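Local coordinates for photosystem II stability/assembly factor HCF136, chloroplastic (Cyanidioschyzon merolae, PDB 5OJ3), which is probably essential for photosystem II biogenesis, being required to assemble an early intermediate that includes D2 and cytochrome b559, at residues 174-179 with 215-221; 186-190 with 201-205; 220-224 with 234-238; 278-284 with 319-325. All blocks are in the same frame, centred on the assembly; numbering follows the deposited sequence.

Contact 1 (174-179 with 215-221); sequences SFSGDE and VTALGPN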
loop_
_atom_site.group_PDB
_atom_site.type_symbol
_atom_site.label_atom_id
_atom_site.label_comp_id
_atom_site.label_asym_id
_atom_site.label_seq_id
_atom_site.Cartn_x
_atom_site.Cartn_y
_atom_site.Cartn_z
ATOM N N SER A 174 -8.777 2.898 7.087
ATOM C CA SER A 174 -9.249 3.641 5.923
ATOM C C SER A 174 -10.502 4.432 6.272
ATOM O O SER A 174 -11.443 3.879 6.849
ATOM C CB SER A 174 -9.530 2.694 4.750
ATOM O OG SER A 174 -10.045 3.399 3.636
ATOM N N PHE A 175 -10.517 5.712 5.898
ATOM C CA PHE A 175 -11.591 6.637 6.235
ATOM C C PHE A 175 -12.395 7.037 5.003
ATOM O O PHE A 175 -11.858 7.162 3.899
ATOM C CB PHE A 175 -11.041 7.912 6.886
ATOM C CG PHE A 175 -11.074 7.902 8.387
ATOM C CD1 PHE A 175 -12.225 8.262 9.071
ATOM C CD2 PHE A 175 -9.948 7.558 9.114
ATOM C CE1 PHE A 175 -12.255 8.264 10.453
ATOM C CE2 PHE A 175 -9.970 7.558 10.495
ATOM C CZ PHE A 175 -11.126 7.912 11.167
ATOM N N SER A 176 -13.695 7.240 5.213
ATOM C CA SER A 176 -14.550 7.951 4.267
ATOM C C SER A 176 -15.536 8.776 5.078
ATOM O O SER A 176 -16.319 8.218 5.853
ATOM C CB SER A 176 -15.294 6.999 3.329
ATOM O OG SER A 176 -16.175 7.719 2.487
ATOM N N GLY A 177 -15.499 10.094 4.901
ATOM C CA GLY A 177 -16.285 10.973 5.743
ATOM C C GLY A 177 -15.747 10.968 7.158
ATOM O O GLY A 177 -14.685 11.533 7.429
ATOM N N ASP A 178 -16.481 10.335 8.070
ATOM C CA ASP A 178 -15.995 10.062 9.415
ATOM C C ASP A 178 -16.026 8.571 9.724
ATOM O O ASP A 178 -15.747 8.168 10.861
ATOM C CB ASP A 178 -16.814 10.847 10.444
ATOM C CG ASP A 178 -16.040 11.126 11.715
ATOM O OD1 ASP A 178 -14.932 11.696 11.627
ATOM O OD2 ASP A 178 -16.548 10.786 12.803
ATOM N N GLU A 179 -16.351 7.746 8.733
ATOM C CA GLU A 179 -16.428 6.301 8.878
ATOM C C GLU A 179 -15.062 5.688 8.593
ATOM O O GLU A 179 -14.452 5.974 7.559
ATOM C CB GLU A 179 -17.479 5.749 7.913
ATOM C CG GLU A 179 -18.038 4.378 8.237
ATOM C CD GLU A 179 -19.253 4.057 7.385
ATOM O OE1 GLU A 179 -19.566 4.855 6.475
ATOM O OE2 GLU A 179 -19.893 3.012 7.619
ATOM N N VAL A 215 -8.512 -2.984 2.872
ATOM C CA VAL A 215 -9.852 -2.414 2.908
ATOM C C VAL A 215 -9.749 -0.957 2.481
ATOM O O VAL A 215 -8.735 -0.288 2.714
ATOM C CB VAL A 215 -10.520 -2.552 4.296
ATOM C CG1 VAL A 215 -10.057 -1.454 5.245
ATOM C CG2 VAL A 215 -12.038 -2.541 4.159
ATOM N N THR A 216 -10.797 -0.475 1.818
ATOM C CA THR A 216 -10.827 0.888 1.300
ATOM C C THR A 216 -12.229 1.440 1.498
ATOM O O THR A 216 -13.196 0.881 0.972
ATOM C CB THR A 216 -10.436 0.936 -0.184
ATOM O OG1 THR A 216 -9.395 -0.017 -0.442
ATOM C CG2 THR A 216 -9.950 2.326 -0.561
ATOM N N ALA A 217 -12.338 2.527 2.256
ATOM C CA ALA A 217 -13.634 3.120 2.550
ATOM C C ALA A 217 -14.122 3.924 1.351
ATOM O O ALA A 217 -13.406 4.791 0.840
ATOM C CB ALA A 217 -13.542 4.005 3.792
ATOM N N LEU A 218 -15.348 3.633 0.906
ATOM C CA LEU A 218 -15.886 4.202 -0.323
ATOM C C LEU A 218 -16.954 5.258 -0.102
ATOM O O LEU A 218 -17.251 6.016 -1.032
ATOM C CB LEU A 218 -16.492 3.099 -1.201
ATOM C CG LEU A 218 -15.624 1.929 -1.664
ATOM C CD1 LEU A 218 -16.262 1.279 -2.879
ATOM C CD2 LEU A 218 -14.207 2.381 -1.980
ATOM N N GLY A 219 -17.532 5.329 1.088
ATOM C CA GLY A 219 -18.661 6.188 1.344
ATOM C C GLY A 219 -19.481 5.647 2.492
ATOM O O GLY A 219 -19.046 4.747 3.218
ATOM N N PRO A 220 -20.682 6.187 2.682
ATOM C CA PRO A 220 -21.535 5.727 3.789
ATOM C C PRO A 220 -21.827 4.238 3.683
ATOM O O PRO A 220 -22.394 3.765 2.693
ATOM C CB PRO A 220 -22.804 6.569 3.628
ATOM C CG PRO A 220 -22.362 7.775 2.859
ATOM C CD PRO A 220 -21.304 7.284 1.922
ATOM N N ASN A 221 -21.416 3.495 4.713
ATOM C CA ASN A 221 -21.671 2.059 4.837
ATOM C C ASN A 221 -21.117 1.262 3.658
ATOM O O ASN A 221 -21.589 0.156 3.379
ATOM C CB ASN A 221 -23.172 1.783 5.000
ATOM C CG ASN A 221 -23.839 2.735 5.977
ATOM O OD1 ASN A 221 -23.334 2.976 7.073
ATOM N ND2 ASN A 221 -24.978 3.292 5.576
#
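S174, A217 and E179 carry most of this contact between two neighbouring blades of the propeller. Strands 174-176 and 215-219 run almost exactly parallel. Their axes diverge by 3° and approach to 5.5 Å. No main-chain hydrogen bond joins them, so side chains make the link. S174 points at the partner strand, and its OG accepts a hydrogen bond from A217 N at 2.8 Å. The nearly straight N-H...O angle of 166° makes this a well-formed bond. A217 fills the gap beside it. Its CB lies 3.5 Å from F175 C and 3.5 Å from S176 CB. Such a small side chain suits the close approach here, where the CA atoms of S176 and A217 are 5.2 Å apart.

E179 closes a type II' turn that starts at S176, with G177 at positive phi. Its extended side chain reaches over the end of strand 215-219. OE1 accepts from N221 N at 2.9 Å, and OE2 forms a salt bridge with R191. L218 and G219 form a classic beta bulge opposite C222. The backbone angles of G219 would not tolerate a CB.

Strands 169-176 and 212-219 are each the innermost strand of a four-stranded blade. W181 and I183, on strand 179-185, pack against V215, and W181 also touches A217. R277, from strand 275-277 of the following blade, touches T216 and L218.

Contact 2 (186-190 with 201-205); sequences PPVML and RILLS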
loop_
_atom_site.group_PDB
_atom_site.type_symbol
_atom_site.label_atom_id
_atom_site.label_comp_id
_atom_site.label_asym_id
_atom_site.label_seq_id
_atom_site.Cartn_x
_atom_site.Cartn_y
_atom_site.Cartn_z
ATOM N N PRO A 186 -4.788 -12.575 12.556
ATOM C CA PRO A 186 -5.736 -13.366 11.761
ATOM C C PRO A 186 -6.979 -12.586 11.322
ATOM O O PRO A 186 -7.212 -11.507 11.865
ATOM C CB PRO A 186 -6.109 -14.493 12.725
ATOM C CG PRO A 186 -4.847 -14.748 13.446
ATOM C CD PRO A 186 -4.197 -13.391 13.633
ATOM N N PRO A 187 -7.761 -13.123 10.359
ATOM C CA PRO A 187 -8.849 -12.327 9.767
ATOM C C PRO A 187 -9.753 -11.659 10.791
ATOM O O PRO A 187 -10.523 -12.322 11.492
ATOM C CB PRO A 187 -9.621 -13.361 8.940
ATOM C CG PRO A 187 -8.599 -14.367 8.559
ATOM C CD PRO A 187 -7.613 -14.432 9.694
ATOM N N VAL A 188 -9.668 -10.333 10.861
ATOM C CA VAL A 188 -10.438 -9.521 11.798
ATOM C C VAL A 188 -10.782 -8.214 11.102
ATOM O O VAL A 188 -9.939 -7.624 10.422
ATOM C CB VAL A 188 -9.660 -9.261 13.112
ATOM C CG1 VAL A 188 -10.402 -8.267 13.990
ATOM C CG2 VAL A 188 -9.431 -10.551 13.882
ATOM N N MET A 189 -12.025 -7.765 11.251
ATOM C CA MET A 189 -12.430 -6.476 10.710
ATOM C C MET A 189 -13.245 -5.706 11.735
ATOM O O MET A 189 -14.004 -6.293 12.512
ATOM C CB MET A 189 -13.238 -6.623 9.418
ATOM C CG MET A 189 -13.166 -5.398 8.522
ATOM S SD MET A 189 -14.373 -5.438 7.187
ATOM C CE MET A 189 -13.572 -6.565 6.052
ATOM N N LEU A 190 -13.074 -4.387 11.728
ATOM C CA LEU A 190 -13.822 -3.485 12.586
ATOM C C LEU A 190 -14.078 -2.195 11.828
ATOM O O LEU A 190 -13.297 -1.805 10.955
ATOM C CB LEU A 190 -13.076 -3.167 13.889
ATOM C CG LEU A 190 -12.653 -4.315 14.804
ATOM C CD1 LEU A 190 -11.243 -4.760 14.465
ATOM C CD2 LEU A 190 -12.752 -3.902 16.263
ATOM N N ARG A 201 -17.160 -5.124 15.806
ATOM C CA ARG A 201 -16.573 -6.266 15.121
ATOM C C ARG A 201 -17.431 -6.649 13.921
ATOM O O ARG A 201 -18.650 -6.462 13.913
ATOM C CB ARG A 201 -16.437 -7.447 16.077
ATOM C CG ARG A 201 -17.597 -7.536 17.058
ATOM C CD ARG A 201 -17.181 -8.081 18.421
ATOM N NE ARG A 201 -16.125 -7.300 19.067
ATOM C CZ ARG A 201 -16.236 -6.041 19.487
ATOM N NH1 ARG A 201 -17.376 -5.372 19.363
ATOM N NH2 ARG A 201 -15.191 -5.452 20.056
ATOM N N ILE A 202 -16.783 -7.182 12.888
ATOM C CA ILE A 202 -17.462 -7.611 11.663
ATOM C C ILE A 202 -16.995 -9.025 11.346
ATOM O O ILE A 202 -15.808 -9.245 11.076
ATOM C CB ILE A 202 -17.200 -6.654 10.487
ATOM C CG1 ILE A 202 -18.149 -5.460 10.578
ATOM C CG2 ILE A 202 -17.416 -7.360 9.150
ATOM C CD1 ILE A 202 -17.551 -4.156 10.103
ATOM N N LEU A 203 -17.912 -9.985 11.413
ATOM C CA LEU A 203 -17.568 -11.372 11.139
ATOM C C LEU A 203 -17.372 -11.595 9.647
ATOM O O LEU A 203 -18.140 -11.095 8.820
ATOM C CB LEU A 203 -18.657 -12.312 11.658
ATOM C CG LEU A 203 -18.339 -13.791 11.434
ATOM C CD1 LEU A 203 -17.255 -14.264 12.395
ATOM C CD2 LEU A 203 -19.588 -14.641 11.544
ATOM N N LEU A 204 -16.336 -12.353 9.304
ATOM C CA LEU A 204 -16.013 -12.653 7.921
ATOM C C LEU A 204 -16.155 -14.148 7.672
ATOM O O LEU A 204 -15.961 -14.970 8.573
ATOM C CB LEU A 204 -14.604 -12.173 7.576
ATOM C CG LEU A 204 -14.397 -10.710 7.979
ATOM C CD1 LEU A 204 -12.928 -10.329 7.965
ATOM C CD2 LEU A 204 -15.210 -9.786 7.080
ATOM N N SER A 205 -16.495 -14.488 6.436
ATOM C CA SER A 205 -16.910 -15.839 6.090
ATOM C C SER A 205 -15.699 -16.748 5.877
ATOM O O SER A 205 -14.675 -16.308 5.349
ATOM C CB SER A 205 -17.768 -15.821 4.832
ATOM O OG SER A 205 -17.915 -17.125 4.314
#
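M189 lies across I202 and L204 and buries more surface here than any other residue. Its SD sits 4.1 Å from I202 CG2. Its CE reaches 3.8 Å from L204 CD2. Both contacts are apolar. The side chain leaves the backbone with chi1 and chi2 in t, then bends at chi3 (m), which carries CE toward L204. The backbones run roughly antiparallel, with end-to-end directions 142° apart. One hydrogen bond joins them, from I202 N to M189 O at 2.9 Å. Its angle of 141° is somewhat bent. Next to it, L190 and R201 form an antiparallel non-hydrogen-bonded pair with CA atoms 4.7 Å apart. Their side chains project from the sheet face opposite M189 and I202, and L190 CG comes within 4.4 Å of R201 CA. Toward P187 the chains splay, and the CA atoms of P187 and L204 are 7.4 Å apart. L204 CD1 bridges part of this gap at 4.3 Å from V188 C. W181 packs on both M189 and I202, and P212 touches P187 and L204. The pairing belongs to the outer hairpin of a propeller blade, strands 188-192 and 200-202, the third and fourth of a four-stranded antiparallel sheet.

Contact 3 (220-224 with 234-238); sequences PNCAE and VTENG
Build two extended antiparallel strands, 222-224 and 234-235. A223 and T235 form the hydrogen-bonded pair, CA to CA 5.5 Å. T235 N donates to A223 O at 2.9 Å, and A223 N to T235 O at 3.2 Å. E224 and V234 pair next, non-hydrogen-bonded. Beyond the strands, N221 is left-handed (58/24) and G238 has positive phi (73/27). G238 N donates to N221 O at 3.0 Å. N221 takes chi1 m; its CA-to-CB bond points toward 234-238 but its end leads away.

On one face set T235 with chi1 t, its CG2 4.2 Å from A223 CB. W181 covers both. On the other face give V234 chi1 p and E224 chi1 m, chi2 t, putting E224 CG 3.9 Å from V234 CB. E224 OE1 bonds Y283 OH in the next blade. C222 takes t, SG 4.1 Å from V234 CG2. E236 takes m then t, CG 4.3 Å from C222 SG.

N237 takes p, and its OD1 accepts from N241 N. T235 OG1 bonds G239 N and N241 O. With W242, they match the Asp-box (BNR) pattern, with asparagine at the aspartate position. Such boxes typify the turn between a propeller blade's third and fourth strands.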
loop_
_atom_site.group_PDB
_atom_site.type_symbol
_atom_site.label_atom_id
_atom_site.label_comp_id
_atom_site.label_asym_id
_atom_site.label_seq_id
_atom_site.Cartn_x
_atom_site.Cartn_y
_atom_site.Cartn_z
ATOM N N PRO A 220 -20.682 6.187 2.682
ATOM C CA PRO A 220 -21.535 5.727 3.789
ATOM C C PRO A 220 -21.827 4.238 3.683
ATOM O O PRO A 220 -22.394 3.765 2.693
ATOM C CB PRO A 220 -22.804 6.569 3.628
ATOM C CG PRO A 220 -22.362 7.775 2.859
ATOM C CD PRO A 220 -21.304 7.284 1.922
ATOM N N ASN A 221 -21.416 3.495 4.713
ATOM C CA ASN A 221 -21.671 2.059 4.837
ATOM C C ASN A 221 -21.117 1.262 3.658
ATOM O O ASN A 221 -21.589 0.156 3.379
ATOM C CB ASN A 221 -23.172 1.783 5.000
ATOM C CG ASN A 221 -23.839 2.735 5.977
ATOM O OD1 ASN A 221 -23.334 2.976 7.073
ATOM N ND2 ASN A 221 -24.978 3.292 5.576
ATOM N N CYS A 222 -20.110 1.793 2.968
ATOM C CA CYS A 222 -19.607 1.208 1.732
ATOM C C CYS A 222 -18.096 1.053 1.820
ATOM O O CYS A 222 -17.400 1.983 2.240
ATOM C CB CYS A 222 -19.988 2.079 0.528
ATOM S SG CYS A 222 -19.645 1.348 -1.087
ATOM N N ALA A 223 -17.593 -0.116 1.424
ATOM C CA ALA A 223 -16.164 -0.392 1.486
ATOM C C ALA A 223 -15.836 -1.580 0.593
ATOM O O ALA A 223 -16.654 -2.489 0.422
ATOM C CB ALA A 223 -15.706 -0.670 2.922
ATOM N N GLU A 224 -14.627 -1.565 0.034
ATOM C CA GLU A 224 -14.124 -2.651 -0.797
ATOM C C GLU A 224 -12.963 -3.343 -0.097
ATOM O O GLU A 224 -12.032 -2.682 0.372
ATOM C CB GLU A 224 -13.683 -2.142 -2.171
ATOM C CG GLU A 224 -14.829 -1.902 -3.143
ATOM C CD GLU A 224 -14.347 -1.490 -4.522
ATOM O OE1 GLU A 224 -13.117 -1.415 -4.722
ATOM O OE2 GLU A 224 -15.197 -1.240 -5.403
ATOM N N VAL A 234 -17.162 -5.920 -2.239
ATOM C CA VAL A 234 -17.739 -4.658 -1.781
ATOM C C VAL A 234 -18.881 -4.984 -0.819
ATOM O O VAL A 234 -19.652 -5.923 -1.050
ATOM C CB VAL A 234 -18.231 -3.777 -2.958
ATOM C CG1 VAL A 234 -19.129 -4.568 -3.913
ATOM C CG2 VAL A 234 -18.930 -2.500 -2.447
ATOM N N THR A 235 -18.957 -4.248 0.286
ATOM C CA THR A 235 -20.136 -4.216 1.137
ATOM C C THR A 235 -20.802 -2.862 0.952
ATOM O O THR A 235 -20.128 -1.858 0.708
ATOM C CB THR A 235 -19.778 -4.439 2.626
ATOM O OG1 THR A 235 -20.974 -4.612 3.396
ATOM C CG2 THR A 235 -18.989 -3.270 3.194
ATOM N N GLU A 236 -22.130 -2.843 1.013
ATOM C CA GLU A 236 -22.874 -1.599 0.941
ATOM C C GLU A 236 -23.791 -1.409 2.137
ATOM O O GLU A 236 -24.483 -0.390 2.209
ATOM C CB GLU A 236 -23.693 -1.531 -0.356
ATOM C CG GLU A 236 -22.845 -1.462 -1.616
ATOM C CD GLU A 236 -23.676 -1.507 -2.884
ATOM O OE1 GLU A 236 -24.918 -1.602 -2.783
ATOM O OE2 GLU A 236 -23.085 -1.449 -3.984
ATOM N N ASN A 237 -23.810 -2.356 3.072
ATOM C CA ASN A 237 -24.615 -2.287 4.284
ATOM C C ASN A 237 -23.732 -2.360 5.526
ATOM O O ASN A 237 -24.104 -2.948 6.544
ATOM C CB ASN A 237 -25.670 -3.390 4.297
ATOM C CG ASN A 237 -25.077 -4.771 4.083
ATOM O OD1 ASN A 237 -23.867 -4.970 4.194
ATOM N ND2 ASN A 237 -25.933 -5.738 3.778
ATOM N N GLY A 238 -22.538 -1.778 5.443
ATOM C CA GLY A 238 -21.680 -1.654 6.607
ATOM C C GLY A 238 -21.027 -2.934 7.079
ATOM O O GLY A 238 -20.709 -3.054 8.266
#

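Contact 4 (278-284 with 319-325); sequences DVHGNYI and FIQNDAT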
loop_
_atom_site.group_PDB
_atom_site.type_symbol
_atom_site.label_atom_id
_atom_site.label_comp_id
_atom_site.label_asym_id
_atom_site.label_seq_id
_atom_site.Cartn_x
_atom_site.Cartn_y
_atom_site.Cartn_z
ATOM N N ASP A 278 -6.133 2.407 -6.783
ATOM C CA ASP A 278 -5.953 3.623 -7.546
ATOM C C ASP A 278 -7.061 4.621 -7.200
ATOM O O ASP A 278 -8.053 4.293 -6.541
ATOM C CB ASP A 278 -5.961 3.257 -9.036
ATOM C CG ASP A 278 -5.915 4.449 -9.950
ATOM O OD1 ASP A 278 -4.805 4.855 -10.337
ATOM O OD2 ASP A 278 -6.994 4.972 -10.296
ATOM N N VAL A 279 -6.880 5.865 -7.647
ATOM C CA VAL A 279 -7.843 6.902 -7.323
ATOM C C VAL A 279 -9.150 6.691 -8.074
ATOM O O VAL A 279 -10.198 7.186 -7.643
ATOM C CB VAL A 279 -7.221 8.282 -7.601
ATOM C CG1 VAL A 279 -7.404 8.694 -9.054
ATOM C CG2 VAL A 279 -7.771 9.311 -6.652
ATOM N N HIS A 280 -9.118 5.966 -9.190
ATOM C CA HIS A 280 -10.309 5.616 -9.954
ATOM C C HIS A 280 -10.757 4.177 -9.722
ATOM O O HIS A 280 -11.570 3.660 -10.495
ATOM C CB HIS A 280 -10.078 5.865 -11.449
ATOM C CG HIS A 280 -9.549 7.233 -11.756
ATOM N ND1 HIS A 280 -8.241 7.463 -12.122
ATOM C CD2 HIS A 280 -10.156 8.444 -11.746
ATOM C CE1 HIS A 280 -8.066 8.756 -12.334
ATOM N NE2 HIS A 280 -9.210 9.373 -12.105
ATOM N N GLY A 281 -10.254 3.524 -8.678
ATOM C CA GLY A 281 -10.666 2.178 -8.343
ATOM C C GLY A 281 -9.896 1.067 -9.016
ATOM O O GLY A 281 -10.293 -0.099 -8.890
ATOM N N ASN A 282 -8.810 1.378 -9.718
ATOM C CA ASN A 282 -7.956 0.345 -10.280
ATOM C C ASN A 282 -7.120 -0.291 -9.177
ATOM O O ASN A 282 -6.726 0.366 -8.210
ATOM C CB ASN A 282 -7.034 0.913 -11.359
ATOM C CG ASN A 282 -7.790 1.424 -12.567
ATOM O OD1 ASN A 282 -8.951 1.088 -12.778
ATOM N ND2 ASN A 282 -7.126 2.244 -13.371
ATOM N N TYR A 283 -6.872 -1.588 -9.314
ATOM C CA TYR A 283 -6.027 -2.317 -8.380
ATOM C C TYR A 283 -4.751 -2.778 -9.069
ATOM O O TYR A 283 -4.751 -3.117 -10.256
ATOM C CB TYR A 283 -6.758 -3.535 -7.811
ATOM C CG TYR A 283 -7.808 -3.228 -6.772
ATOM C CD1 TYR A 283 -7.457 -2.924 -5.466
ATOM C CD2 TYR A 283 -9.154 -3.244 -7.103
ATOM C CE1 TYR A 283 -8.423 -2.646 -4.518
ATOM C CE2 TYR A 283 -10.125 -2.965 -6.166
ATOM C CZ TYR A 283 -9.758 -2.679 -4.872
ATOM O OH TYR A 283 -10.730 -2.400 -3.935
ATOM N N ILE A 284 -3.661 -2.797 -8.308
ATOM C CA ILE A 284 -2.410 -3.389 -8.763
ATOM C C ILE A 284 -1.846 -4.216 -7.619
ATOM O O ILE A 284 -1.972 -3.848 -6.444
ATOM C CB ILE A 284 -1.393 -2.333 -9.247
ATOM C CG1 ILE A 284 -0.262 -3.008 -10.022
ATOM C CG2 ILE A 284 -0.814 -1.548 -8.083
ATOM C CD1 ILE A 284 0.518 -2.063 -10.898
ATOM N N PHE A 319 1.083 2.702 -7.809
ATOM C CA PHE A 319 0.773 3.749 -8.772
ATOM C C PHE A 319 1.474 5.051 -8.401
ATOM O O PHE A 319 1.686 5.347 -7.223
ATOM C CB PHE A 319 -0.739 3.996 -8.862
ATOM C CG PHE A 319 -1.529 2.804 -9.335
ATOM C CD1 PHE A 319 -2.295 2.051 -8.457
ATOM C CD2 PHE A 319 -1.472 2.420 -10.666
ATOM C CE1 PHE A 319 -3.019 0.957 -8.908
ATOM C CE2 PHE A 319 -2.189 1.329 -11.120
ATOM C CZ PHE A 319 -2.961 0.596 -10.242
ATOM N N ILE A 320 1.833 5.829 -9.423
ATOM C CA ILE A 320 2.467 7.127 -9.206
ATOM C C ILE A 320 1.431 8.101 -8.658
ATOM O O ILE A 320 0.444 8.428 -9.335
ATOM C CB ILE A 320 3.106 7.655 -10.496
ATOM C CG1 ILE A 320 4.461 6.983 -10.733
ATOM C CG2 ILE A 320 3.275 9.168 -10.443
ATOM C CD1 ILE A 320 4.868 6.920 -12.187
ATOM N N GLN A 321 1.665 8.576 -7.432
ATOM C CA GLN A 321 0.712 9.376 -6.655
ATOM C C GLN A 321 -0.724 8.911 -6.885
ATOM O O GLN A 321 -1.623 9.684 -7.217
ATOM C CB GLN A 321 0.888 10.880 -6.916
ATOM C CG GLN A 321 1.127 11.329 -8.348
ATOM C CD GLN A 321 1.442 12.813 -8.435
ATOM O OE1 GLN A 321 1.191 13.568 -7.496
ATOM N NE2 GLN A 321 2.008 13.235 -9.560
ATOM N N ASN A 322 -0.914 7.603 -6.695
ATOM C CA ASN A 322 -2.230 6.968 -6.605
ATOM C C ASN A 322 -3.088 7.206 -7.844
ATOM O O ASN A 322 -4.308 7.331 -7.754
ATOM C CB ASN A 322 -2.972 7.433 -5.351
ATOM C CG ASN A 322 -2.140 7.280 -4.095
ATOM O OD1 ASN A 322 -1.364 6.333 -3.961
ATOM N ND2 ASN A 322 -2.294 8.215 -3.165
ATOM N N ASP A 323 -2.467 7.244 -9.017
ATOM C CA ASP A 323 -3.235 7.417 -10.248
ATOM C C ASP A 323 -2.546 6.667 -11.376
ATOM O O ASP A 323 -1.407 6.981 -11.735
ATOM C CB ASP A 323 -3.413 8.886 -10.621
ATOM C CG ASP A 323 -4.356 9.073 -11.803
ATOM O OD1 ASP A 323 -5.101 8.122 -12.129
ATOM O OD2 ASP A 323 -4.340 10.160 -12.417
ATOM N N ALA A 324 -3.247 5.677 -11.931
ATOM C CA ALA A 324 -2.710 4.887 -13.030
ATOM C C ALA A 324 -2.532 5.696 -14.312
ATOM O O ALA A 324 -1.802 5.252 -15.204
ATOM C CB ALA A 324 -3.619 3.688 -13.303
ATOM N N THR A 325 -3.170 6.863 -14.431
ATOM C CA THR A 325 -2.950 7.718 -15.590
ATOM C C THR A 325 -1.619 8.452 -15.553
ATOM O O THR A 325 -1.243 9.061 -16.562
ATOM C CB THR A 325 -4.082 8.746 -15.718
ATOM O OG1 THR A 325 -3.803 9.878 -14.877
ATOM C CG2 THR A 325 -5.423 8.134 -15.330
#
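An Asx turn at D278 shapes a tight turn of one propeller blade, and the same carboxylate links that turn to a loop of the next. D278 OD2 accepts from H280 N at 2.6 Å, within a type I turn from D278 to G281. The other carboxylate oxygen faces across the blade boundary: D278 OD1 accepts from A324 N at 2.4 Å, very short. V279 N adds a second bond, to N322 O at 3.0 Å. The D278 and D323 carboxylates are like charges, yet D278 OD1 lies 3.7 Å from D323 OD1. D323 is held within its own loop by T325, whose OG1 donates to D323 OD2 at 2.5 Å. The turn joins strands 275-277 and 283-287, and the loop joins 314-319 to 328-332. In each blade these are inner strands, so the contact lies near the central pore. F319, at the end of strand 314-319, provides the apolar part. D278 CB sits over one face of its ring in a CH-pi contact, 4.1 Å from the F319 ring centroid. I284 CG2 approaches F319 CE1 to 3.4 Å, and N282 CB lies 4.2 Å from F319 CZ. Y283 points away from this loop, and its OH bonds E224.

In the fold
All four contacts are partly buried, none wholly core. Contact 4 is most central (about 11 Å from its centre to the chain's), contact 1 intermediate (about 16 Å), and contacts 2 and 3 lie toward the rim (about 20 Å). Contacts 1 and 4 join neighbouring blades; contacts 2 and 3 each pair strands within one. Both inter-blade contacts use side-chain oxygens that accept from backbone NH groups; contact 4 adds a main-chain bond and the F319 ring. Contact 3 rests on regular strand bonds, contact 2 mainly on apolar side chains. Contacts 1 and 3 share P220 and N221, and W181 packs against contacts 1, 2 and 3. Contacts 3 and 4 meet at E224 OE1, 2.7 Å from Y283 OH.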